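Local coordinates for halogenase PltM (Pseudomonas fluorescens, PDB 6BZN), which halogenates phenolic compounds as a flavin-dependent enzyme, with an unusual versatility toward substrates and halides, at residues 370-374 with 375-379. Sequence-based numbering, arbitrary orientation.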
ATOM      1  N   ASP A 370       8.144 -16.680  19.215  1.00 18.92           N
ATOM      2  CA  ASP A 370       9.052 -16.691  20.379  1.00 20.89           C
ATOM      3  C   ASP A 370       8.255 -16.533  21.689  1.00 19.05           C
ATOM      4  O   ASP A 370       8.490 -17.258  22.651  1.00 18.81           O
ATOM      5  CB  ASP A 370      10.134 -15.606  20.264  1.00 23.72           C
ATOM      6  CG  ASP A 370      10.926 -15.419  21.562  1.00 28.30           C
ATOM      7  OD1 ASP A 370      10.527 -14.555  22.386  1.00 33.57           O
ATOM      8  OD2 ASP A 370      11.922 -16.156  21.779  1.00 30.64           O
ATOM      9  N   ALA A 371       7.304 -15.597  21.703  1.00 17.15           N
ATOM     10  CA  ALA A 371       6.457 -15.373  22.872  1.00 17.13           C
ATOM     11  C   ALA A 371       5.673 -16.625  23.265  1.00 17.26           C
ATOM     12  O   ALA A 371       5.644 -16.991  24.443  1.00 17.25           O
ATOM     13  CB  ALA A 371       5.504 -14.212  22.634  1.00 16.76           C
ATOM     14  N   ALA A 372       5.045 -17.257  22.279  1.00 17.08           N
ATOM     15  CA  ALA A 372       4.259 -18.489  22.495  1.00 18.11           C
ATOM     16  C   ALA A 372       5.115 -19.672  22.956  1.00 18.71           C
ATOM     17  O   ALA A 372       4.630 -20.546  23.666  1.00 18.79           O
ATOM     18  CB  ALA A 372       3.525 -18.879  21.228  1.00 17.92           C
ATOM     19  N   ARG A 373       6.366 -19.707  22.524  1.00 19.03           N
ATOM     20  CA  ARG A 373       7.293 -20.775  22.915  1.00 21.05           C
ATOM     21  C   ARG A 373       7.928 -20.546  24.276  1.00 22.74           C
ATOM     22  O   ARG A 373       8.251 -21.493  24.962  1.00 24.44           O
ATOM     23  CB  ARG A 373       8.373 -20.957  21.857  1.00 20.50           C
ATOM     24  CG  ARG A 373       7.806 -21.641  20.634  1.00 20.60           C
ATOM     25  CD  ARG A 373       8.619 -21.426  19.385  1.00 20.58           C
ATOM     26  NE  ARG A 373       7.907 -21.984  18.233  1.00 21.17           N
ATOM     27  CZ  ARG A 373       8.348 -21.952  16.977  1.00 22.33           C
ATOM     28  NH1 ARG A 373       9.510 -21.384  16.688  1.00 22.75           N
ATOM     29  NH2 ARG A 373       7.627 -22.501  16.001  1.00 22.79           N
ATOM     30  N   SER A 374       8.105 -19.292  24.666  1.00 23.81           N
ATOM     31  CA  SER A 374       8.689 -18.961  25.959  1.00 24.80           C
ATOM     32  C   SER A 374       7.614 -18.645  27.005  1.00 25.50           C
ATOM     33  O   SER A 374       7.934 -18.516  28.188  1.00 26.76           O
ATOM     34  CB  SER A 374       9.635 -17.776  25.779  1.00 25.68           C
ATOM     35  OG  SER A 374       8.908 -16.630  25.355  1.00 25.29           O
ATOM     36  N   ASN A 375       6.351 -18.535  26.577  1.00 25.90           N
ATOM     37  CA  ASN A 375       5.252 -18.058  27.416  1.00 27.68           C
ATOM     38  C   ASN A 375       5.575 -16.738  28.136  1.00 28.43           C
ATOM     39  O   ASN A 375       5.344 -16.587  29.340  1.00 29.39           O
ATOM     40  CB  ASN A 375       4.816 -19.148  28.413  1.00 30.17           C
ATOM     41  CG  ASN A 375       3.522 -18.799  29.151  1.00 32.06           C
ATOM     42  OD1 ASN A 375       2.571 -18.258  28.572  1.00 34.20           O
ATOM     43  ND2 ASN A 375       3.489 -19.105  30.440  1.00 35.64           N
ATOM     44  N   ARG A 376       6.124 -15.793  27.381  1.00 26.91           N
ATOM     45  CA  ARG A 376       6.391 -14.451  27.872  1.00 28.17           C
ATOM     46  C   ARG A 376       5.655 -13.482  26.967  1.00 24.73           C
ATOM     47  O   ARG A 376       5.850 -13.499  25.752  1.00 23.38           O
ATOM     48  CB  ARG A 376       7.892 -14.164  27.858  1.00 32.13           C
ATOM     49  CG  ARG A 376       8.667 -14.925  28.926  1.00 36.93           C
ATOM     50  CD  ARG A 376      10.128 -15.137  28.540  1.00 42.45           C
ATOM     51  NE  ARG A 376      10.829 -13.881  28.244  1.00 48.64           N
ATOM     52  CZ  ARG A 376      11.106 -13.384  27.028  1.00 53.82           C
ATOM     53  NH1 ARG A 376      10.763 -14.018  25.899  1.00 57.06           N
ATOM     54  NH2 ARG A 376      11.748 -12.220  26.937  1.00 54.69           N
ATOM     55  N   TRP A 377       4.805 -12.658  27.565  1.00 22.09           N
ATOM     56  CA  TRP A 377       3.955 -11.732  26.826  1.00 21.11           C
ATOM     57  C   TRP A 377       4.067 -10.337  27.421  1.00 20.98           C
ATOM     58  O   TRP A 377       3.293  -9.941  28.301  1.00 20.65           O
ATOM     59  CB  TRP A 377       2.522 -12.243  26.848  1.00 20.36           C
ATOM     60  CG  TRP A 377       2.380 -13.577  26.181  1.00 19.63           C
ATOM     61  CD1 TRP A 377       2.355 -14.802  26.784  1.00 20.00           C
ATOM     62  CD2 TRP A 377       2.263 -13.819  24.779  1.00 19.80           C
ATOM     63  NE1 TRP A 377       2.207 -15.792  25.842  1.00 19.63           N
ATOM     64  CE2 TRP A 377       2.152 -15.217  24.601  1.00 19.99           C
ATOM     65  CE3 TRP A 377       2.229 -12.992  23.653  1.00 19.38           C
ATOM     66  CZ2 TRP A 377       2.011 -15.803  23.340  1.00 19.34           C
ATOM     67  CZ3 TRP A 377       2.093 -13.582  22.391  1.00 19.11           C
ATOM     68  CH2 TRP A 377       1.982 -14.966  22.248  1.00 19.50           C
ATOM     69  N   GLN A 378       5.059  -9.602  26.935  1.00 21.59           N
ATOM     70  CA  GLN A 378       5.345  -8.250  27.401  1.00 21.94           C
ATOM     71  C   GLN A 378       5.504  -7.302  26.213  1.00 20.22           C
ATOM     72  O   GLN A 378       6.118  -7.667  25.197  1.00 19.46           O
ATOM     73  CB  GLN A 378       6.627  -8.243  28.232  1.00 24.30           C
ATOM     74  CG  GLN A 378       6.554  -9.092  29.503  1.00 27.49           C
ATOM     75  CD  GLN A 378       5.680  -8.451  30.572  1.00 30.06           C
ATOM     76  OE1 GLN A 378       5.943  -7.331  30.994  1.00 34.56           O
ATOM     77  NE2 GLN A 378       4.641  -9.153  31.012  1.00 32.29           N
ATOM     78  N   ARG A 379       4.980  -6.090  26.368  1.00 19.10           N
ATOM     79  CA  ARG A 379       5.035  -5.053  25.335  1.00 18.59           C
ATOM     80  C   ARG A 379       6.426  -4.904  24.719  1.00 19.42           C
ATOM     81  O   ARG A 379       6.558  -4.804  23.495  1.00 17.65           O
ATOM     82  CB  ARG A 379       4.576  -3.711  25.916  1.00 18.34           C
ATOM     83  CG  ARG A 379       4.831  -2.490  25.034  1.00 18.86           C
ATOM     84  CD  ARG A 379       4.183  -1.227  25.580  1.00 18.41           C
ATOM     85  NE  ARG A 379       4.870  -0.040  25.068  1.00 18.13           N
ATOM     86  CZ  ARG A 379       4.673   0.497  23.860  1.00 18.17           C
ATOM     87  NH1 ARG A 379       3.786  -0.015  23.001  1.00 17.46           N
ATOM     88  NH2 ARG A 379       5.364   1.562  23.505  1.00 18.25           N
TER
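R376 N donates to A371 O (3.2 Å), making the 6→1 bond of a Schellman-like C-cap at the end of helix 352-374. N375, the first residue beyond the helix, supplies the positive phi, which asparagine tolerates better than most residues, and the chain then runs toward helix 383-406. The side chain of R376 folds back over this end. Its CB lies 3.7 Å from S374 OG, CG passes S374 O, and CD rests 3.9 Å from S374 CB. A bend at chi3 (56°) then turns the guanidinium back toward the last helical turn. NH1 donates to S374 OG at 3.2 Å, nearly straight (160°) and within the guanidinium plane. The same NH1 forms a long salt bridge, 3.6 Å, with D370 OD1. Serine suits position 374 because its hydroxyl both accepts this bond and donates to D370 O. W377 buries its indole against A371 and A372, where alanine's small CB lets the indole lie close over the helix; A372 CB reaches CZ2, and F188 meets the indole too. With an alanine here instead of the indole, A371 CB is likely to lose its aromatic cover, and a gap would open toward F188. That cover is a CH-pi contact: A371 CB stands over the six-membered ring, 3.5 Å from its centroid and 12° off the ring normal.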